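Local coordinates for coelenterazine-binding protein with bound coelenterazine (Renilla muelleri, PDB 2HQ8) that binds the luciferin coelenterazine and, once loaded with calcium, allows it to react with luciferase and oxygen, at residues Y11-M16 / A81-T86; V119-F124 / T142-L147. All coordinates share one frame; numbering follows the deposited sequence.

Contact 1. Residues Y11-M16 / A81-T86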
loop_
_atom_site.group_PDB
_atom_site.type_symbol
_atom_site.label_atom_id
_atom_site.label_comp_id
_atom_site.label_asym_id
_atom_site.label_seq_id
_atom_site.Cartn_x
_atom_site.Cartn_y
_atom_site.Cartn_z
ATOM N N TYR A 11 8.003 -14.637 -8.312
ATOM C CA TYR A 11 8.207 -13.196 -8.219
ATOM C C TYR A 11 6.942 -12.509 -7.677
ATOM O O TYR A 11 7.016 -11.687 -6.741
ATOM C CB TYR A 11 8.661 -12.595 -9.565
ATOM C CG TYR A 11 8.598 -11.083 -9.568
ATOM C CD1 TYR A 11 9.497 -10.316 -8.800
ATOM C CD2 TYR A 11 7.634 -10.410 -10.322
ATOM C CE1 TYR A 11 9.420 -8.907 -8.785
ATOM C CE2 TYR A 11 7.556 -9.017 -10.308
ATOM C CZ TYR A 11 8.436 -8.279 -9.540
ATOM O OH TYR A 11 8.355 -6.907 -9.548
ATOM N N HIS A 12 5.797 -12.877 -8.245
ATOM C CA HIS A 12 4.524 -12.320 -7.834
ATOM C C HIS A 12 4.238 -12.592 -6.352
ATOM O O HIS A 12 3.769 -11.704 -5.628
ATOM C CB HIS A 12 3.382 -12.832 -8.716
ATOM C CG HIS A 12 2.140 -12.014 -8.590
ATOM N ND1 HIS A 12 1.164 -12.286 -7.666
ATOM C CD2 HIS A 12 1.739 -10.898 -9.244
ATOM C CE1 HIS A 12 0.202 -11.384 -7.765
ATOM N NE2 HIS A 12 0.533 -10.524 -8.712
ATOM N N LEU A 13 4.529 -13.816 -5.903
ATOM C CA LEU A 13 4.369 -14.148 -4.485
ATOM C C LEU A 13 5.266 -13.301 -3.588
ATOM O O LEU A 13 4.837 -12.857 -2.525
ATOM C CB LEU A 13 4.641 -15.615 -4.241
ATOM C CG LEU A 13 4.436 -16.059 -2.792
ATOM C CD1 LEU A 13 2.966 -15.861 -2.368
ATOM C CD2 LEU A 13 4.870 -17.515 -2.740
ATOM N N ARG A 14 6.510 -13.082 -4.014
ATOM C CA ARG A 14 7.423 -12.208 -3.291
ATOM C C ARG A 14 6.831 -10.819 -3.101
ATOM O O ARG A 14 6.978 -10.189 -2.016
ATOM C CB ARG A 14 8.757 -12.081 -4.028
ATOM C CG ARG A 14 9.765 -13.198 -3.730
ATOM C CD ARG A 14 11.109 -12.954 -4.463
ATOM N NE ARG A 14 11.755 -11.693 -4.101
ATOM C CZ ARG A 14 12.416 -10.918 -4.963
ATOM N NH1 ARG A 14 12.487 -11.249 -6.254
ATOM N NH2 ARG A 14 12.991 -9.801 -4.546
ATOM N N LYS A 15 6.217 -10.308 -4.172
ATOM C CA LYS A 15 5.525 -9.023 -4.105
ATOM C C LYS A 15 4.375 -9.084 -3.087
ATOM O O LYS A 15 4.213 -8.175 -2.295
ATOM C CB LYS A 15 4.985 -8.629 -5.500
ATOM C CG LYS A 15 6.040 -7.999 -6.445
ATOM C CD LYS A 15 5.375 -7.269 -7.605
ATOM C CE LYS A 15 4.478 -8.201 -8.441
ATOM N NZ LYS A 15 4.038 -7.526 -9.718
ATOM N N MET A 16 3.595 -10.159 -3.111
ATOM C CA MET A 16 2.441 -10.283 -2.209
ATOM C C MET A 16 2.880 -10.437 -0.738
ATOM O O MET A 16 2.278 -9.848 0.149
ATOM C CB MET A 16 1.493 -11.387 -2.651
ATOM C CG MET A 16 0.790 -11.141 -4.005
ATOM S SD MET A 16 -0.048 -9.558 -4.177
ATOM C CE MET A 16 1.173 -8.627 -5.125
ATOM N N ALA A 81 -2.789 -14.611 3.493
ATOM C CA ALA A 81 -3.096 -13.372 2.762
ATOM C C ALA A 81 -2.295 -13.313 1.459
ATOM O O ALA A 81 -2.851 -13.037 0.388
ATOM C CB ALA A 81 -2.823 -12.161 3.638
ATOM N N ALA A 82 -1.000 -13.598 1.545
ATOM C CA ALA A 82 -0.099 -13.508 0.387
ATOM C C ALA A 82 -0.426 -14.577 -0.658
ATOM O O ALA A 82 -0.524 -14.285 -1.859
ATOM C CB ALA A 82 1.375 -13.611 0.843
ATOM N N VAL A 83 -0.611 -15.822 -0.206
ATOM C CA VAL A 83 -0.963 -16.924 -1.113
ATOM C C VAL A 83 -2.307 -16.671 -1.800
ATOM O O VAL A 83 -2.411 -16.811 -3.017
ATOM C CB VAL A 83 -0.959 -18.311 -0.384
ATOM C CG1 VAL A 83 -1.505 -19.418 -1.283
ATOM C CG2 VAL A 83 0.444 -18.666 0.058
ATOM N N ASN A 84 -3.313 -16.272 -1.031
ATOM C CA ASN A 84 -4.636 -16.012 -1.590
ATOM C C ASN A 84 -4.588 -14.835 -2.581
ATOM O O ASN A 84 -5.277 -14.852 -3.609
ATOM C CB ASN A 84 -5.673 -15.801 -0.495
ATOM C CG ASN A 84 -5.983 -17.092 0.296
ATOM O OD1 ASN A 84 -5.427 -18.171 0.023
ATOM N ND2 ASN A 84 -6.882 -16.981 1.258
ATOM N N ALA A 85 -3.742 -13.843 -2.283
ATOM C CA ALA A 85 -3.571 -12.699 -3.184
ATOM C C ALA A 85 -2.971 -13.144 -4.530
ATOM O O ALA A 85 -3.540 -12.825 -5.590
ATOM C CB ALA A 85 -2.713 -11.625 -2.550
ATOM N N THR A 86 -1.845 -13.861 -4.511
ATOM C CA THR A 86 -1.242 -14.284 -5.795
ATOM C C THR A 86 -2.217 -15.167 -6.577
ATOM O O THR A 86 -2.369 -15.024 -7.802
ATOM C CB THR A 86 0.104 -14.989 -5.649
ATOM O OG1 THR A 86 1.073 -14.076 -5.119
ATOM C CG2 THR A 86 0.612 -15.456 -7.008
#

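Contact 2. Residues V119-F124 / T142-L147. With CA (calcium ion), chain E.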
loop_
_atom_site.group_PDB
_atom_site.type_symbol
_atom_site.label_atom_id
_atom_site.label_comp_id
_atom_site.label_asym_id
_atom_site.label_seq_id
_atom_site.Cartn_x
_atom_site.Cartn_y
_atom_site.Cartn_z
ATOM N N VAL A 119 -0.735 13.234 -3.864
ATOM C CA VAL A 119 0.115 12.663 -2.797
ATOM C C VAL A 119 1.478 13.346 -2.847
ATOM O O VAL A 119 2.230 13.202 -3.826
ATOM C CB VAL A 119 0.214 11.111 -2.902
ATOM C CG1 VAL A 119 1.380 10.569 -2.051
ATOM C CG2 VAL A 119 -1.095 10.498 -2.491
ATOM N N SER A 120 1.757 14.135 -1.807
ATOM C CA SER A 120 3.004 14.877 -1.657
ATOM C C SER A 120 4.165 14.000 -1.188
ATOM O O SER A 120 3.997 12.805 -0.805
ATOM C CB SER A 120 2.822 16.038 -0.662
ATOM O OG SER A 120 2.679 15.526 0.659
ATOM N N LEU A 121 5.359 14.577 -1.184
ATOM C CA LEU A 121 6.496 13.851 -0.615
ATOM C C LEU A 121 6.301 13.566 0.900
ATOM O O LEU A 121 6.406 12.397 1.278
ATOM C CB LEU A 121 7.837 14.534 -0.891
ATOM C CG LEU A 121 9.070 13.938 -0.213
ATOM C CD1 LEU A 121 9.315 12.426 -0.506
ATOM C CD2 LEU A 121 10.256 14.778 -0.681
ATOM N N PRO A 122 5.949 14.595 1.727
ATOM C CA PRO A 122 5.629 14.302 3.126
ATOM C C PRO A 122 4.573 13.174 3.279
ATOM O O PRO A 122 4.764 12.296 4.129
ATOM C CB PRO A 122 5.085 15.650 3.658
ATOM C CG PRO A 122 5.885 16.701 2.846
ATOM C CD PRO A 122 5.812 16.048 1.445
ATOM N N GLU A 123 3.484 13.203 2.490
ATOM C CA GLU A 123 2.405 12.206 2.627
ATOM C C GLU A 123 2.896 10.784 2.277
ATOM O O GLU A 123 2.596 9.804 2.999
ATOM C CB GLU A 123 1.158 12.600 1.788
ATOM C CG GLU A 123 0.337 13.781 2.395
ATOM C CD GLU A 123 -0.621 14.429 1.384
ATOM O OE1 GLU A 123 -0.455 14.199 0.166
ATOM O OE2 GLU A 123 -1.549 15.152 1.810
ATOM N N PHE A 124 3.594 10.652 1.148
ATOM C CA PHE A 124 4.097 9.337 0.759
ATOM C C PHE A 124 5.174 8.828 1.725
ATOM O O PHE A 124 5.195 7.639 2.087
ATOM C CB PHE A 124 4.601 9.329 -0.696
ATOM C CG PHE A 124 4.801 7.940 -1.252
ATOM C CD1 PHE A 124 3.718 7.048 -1.378
ATOM C CD2 PHE A 124 6.049 7.545 -1.720
ATOM C CE1 PHE A 124 3.924 5.718 -1.906
ATOM C CE2 PHE A 124 6.242 6.257 -2.250
ATOM C CZ PHE A 124 5.177 5.351 -2.351
ATOM N N THR A 142 13.706 8.055 -2.552
ATOM C CA THR A 142 13.945 7.277 -3.784
ATOM C C THR A 142 12.660 6.621 -4.302
ATOM O O THR A 142 12.370 6.666 -5.519
ATOM C CB THR A 142 15.063 6.240 -3.580
ATOM O OG1 THR A 142 16.291 6.941 -3.315
ATOM C CG2 THR A 142 15.195 5.347 -4.851
ATOM N N CYS A 143 11.872 6.062 -3.367
ATOM C CA CYS A 143 10.583 5.445 -3.690
ATOM C C CYS A 143 9.616 6.477 -4.246
ATOM O O CYS A 143 8.912 6.221 -5.226
ATOM C CB CYS A 143 9.962 4.759 -2.459
ATOM S SG CYS A 143 10.872 3.303 -1.946
ATOM N N PHE A 144 9.554 7.635 -3.602
ATOM C CA PHE A 144 8.711 8.705 -4.080
ATOM C C PHE A 144 9.116 9.107 -5.499
ATOM O O PHE A 144 8.258 9.237 -6.385
ATOM C CB PHE A 144 8.822 9.930 -3.144
ATOM C CG PHE A 144 8.050 11.123 -3.624
ATOM C CD1 PHE A 144 6.690 11.257 -3.324
ATOM C CD2 PHE A 144 8.688 12.123 -4.366
ATOM C CE1 PHE A 144 5.964 12.350 -3.758
ATOM C CE2 PHE A 144 7.967 13.233 -4.823
ATOM C CZ PHE A 144 6.601 13.353 -4.518
ATOM N N ASN A 145 10.423 9.272 -5.734
ATOM C CA ASN A 145 10.866 9.715 -7.063
ATOM C C ASN A 145 10.501 8.683 -8.138
ATOM O O ASN A 145 10.206 9.038 -9.283
ATOM C CB ASN A 145 12.356 10.006 -7.066
ATOM C CG ASN A 145 12.693 11.240 -6.258
ATOM O OD1 ASN A 145 11.839 12.104 -6.029
ATOM N ND2 ASN A 145 13.944 11.332 -5.834
ATOM N N THR A 146 10.463 7.412 -7.747
ATOM C CA THR A 146 10.080 6.356 -8.684
ATOM C C THR A 146 8.613 6.479 -9.147
ATOM O O THR A 146 8.296 6.325 -10.344
ATOM C CB THR A 146 10.426 4.937 -8.133
ATOM O OG1 THR A 146 11.846 4.829 -7.982
ATOM C CG2 THR A 146 9.976 3.873 -9.108
ATOM N N LEU A 147 7.713 6.740 -8.209
ATOM C CA LEU A 147 6.299 6.962 -8.537
ATOM C C LEU A 147 6.057 8.303 -9.261
ATOM O O LEU A 147 5.071 8.454 -9.973
ATOM C CB LEU A 147 5.456 6.872 -7.275
ATOM C CG LEU A 147 4.992 5.427 -7.048
ATOM C CD1 LEU A 147 6.159 4.553 -6.684
ATOM C CD2 LEU A 147 3.889 5.305 -6.030
HETATM CA CA CA E . -2.130 15.694 -0.550
HETATM O O HOH W 1 -0.184 17.550 -0.839
#

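Contact 1. Residues Y11-M16 / A81-T86
His12 carries its CG anti to the backbone N (chi1 -164°), which swings the imidazole toward helix 78-89, where Thr86 holds OG1 beside its own backbone N (chi1 -65°) and offers it to the ring. His12 ND1 and Thr86 OG1 share a hydrogen bond of 3.1 Å, and the hydroxyl sits at the ring edge, near its plane. The other ring nitrogen, NE2, is hydrogen-bonded to the backbone O of Leu168. Beside this link, Met16 CG lies 3.2 Å from Thr86 OG1, and the chain beyond it, bent at chi2 and chi3, lays SD on Ala85 CB at 3.7 Å. Leu13 comes across the hydroxyl at about a right angle, its CD1 3.8 Å from Thr86 OG1 and 4.2 Å from Ala82 CB. With only a methyl at Ala82, the CA atoms of Met16 and Ala82 come within 4.9 Å, and the axes of 11-16 and 81-86 approach to 8.7 Å, with 132° between their directions. The contact thus joins the first helix of EF-hand 1 to the closing helix of its partner, EF-hand 2. Gripped at both nitrogens, the buried imidazole is probably held against flipping, while Leu13 and Met16 wrap the threonine hydroxyl in hydrocarbon.

Contact 2. Residues V119-F124 / T142-L147
Glu123 OE1 is gripped twice, by the calcium ion at 2.4 Å and by the backbone N of Ser120 at 3.0 Å, the latter nearly straight (171°) on the anti side of OE1, tilted 28° out of the carboxylate plane. Glu123 OE2 also binds calcium, at 2.5 Å, making the ligand bidentate; Asp112, Asp114, Asp116, the backbone O of Tyr118 and a water complete the shell. In return Ser120 OG accepts from Glu123 N at 3.1 Å, closing a capping box that starts helix 121-131. This is the end of the third EF-hand loop, joined to the fourth by backbone bonds between Val119 and Ile155, and Phe144, from the entering helix of EF-hand 4, packs against it. Leu121 CA lies over one face of the Phe144 ring, 3.9 Å from its centroid, in a CH-pi contact, and Leu121 CD1 reaches Phe144 CG at 3.6 Å. With chi1 at -165°, trans to its own N, the Phe124 ring reaches the other helix, CD2 3.7 Å from Phe144 CA and CZ 3.9 Å from Leu147 CD2. An alanine in place of Phe144 would probably leave Leu121 without its aromatic face and open a gap beside Phe124.

From the N terminus, helix 6-23 supplies the first half of contact 1, and the chain then runs through EF-hand 1 and most of EF-hand 2 before helix 78-89 returns to close a loop of 64 intervening residues. Helix 94-111 leads on to the loop of EF-hand 3, where contact 2 opens, to close after 17 residues, mostly the rest of helix 121-131 and the start of helix 137-147. The two are therefore in series, neither nested nor crossed. They lie on opposite sides of the chain's centre, with centres about 24 Å apart and no touch between them: contact 1 ties together the N-terminal EF-hand pair, contact 2 the C-terminal one.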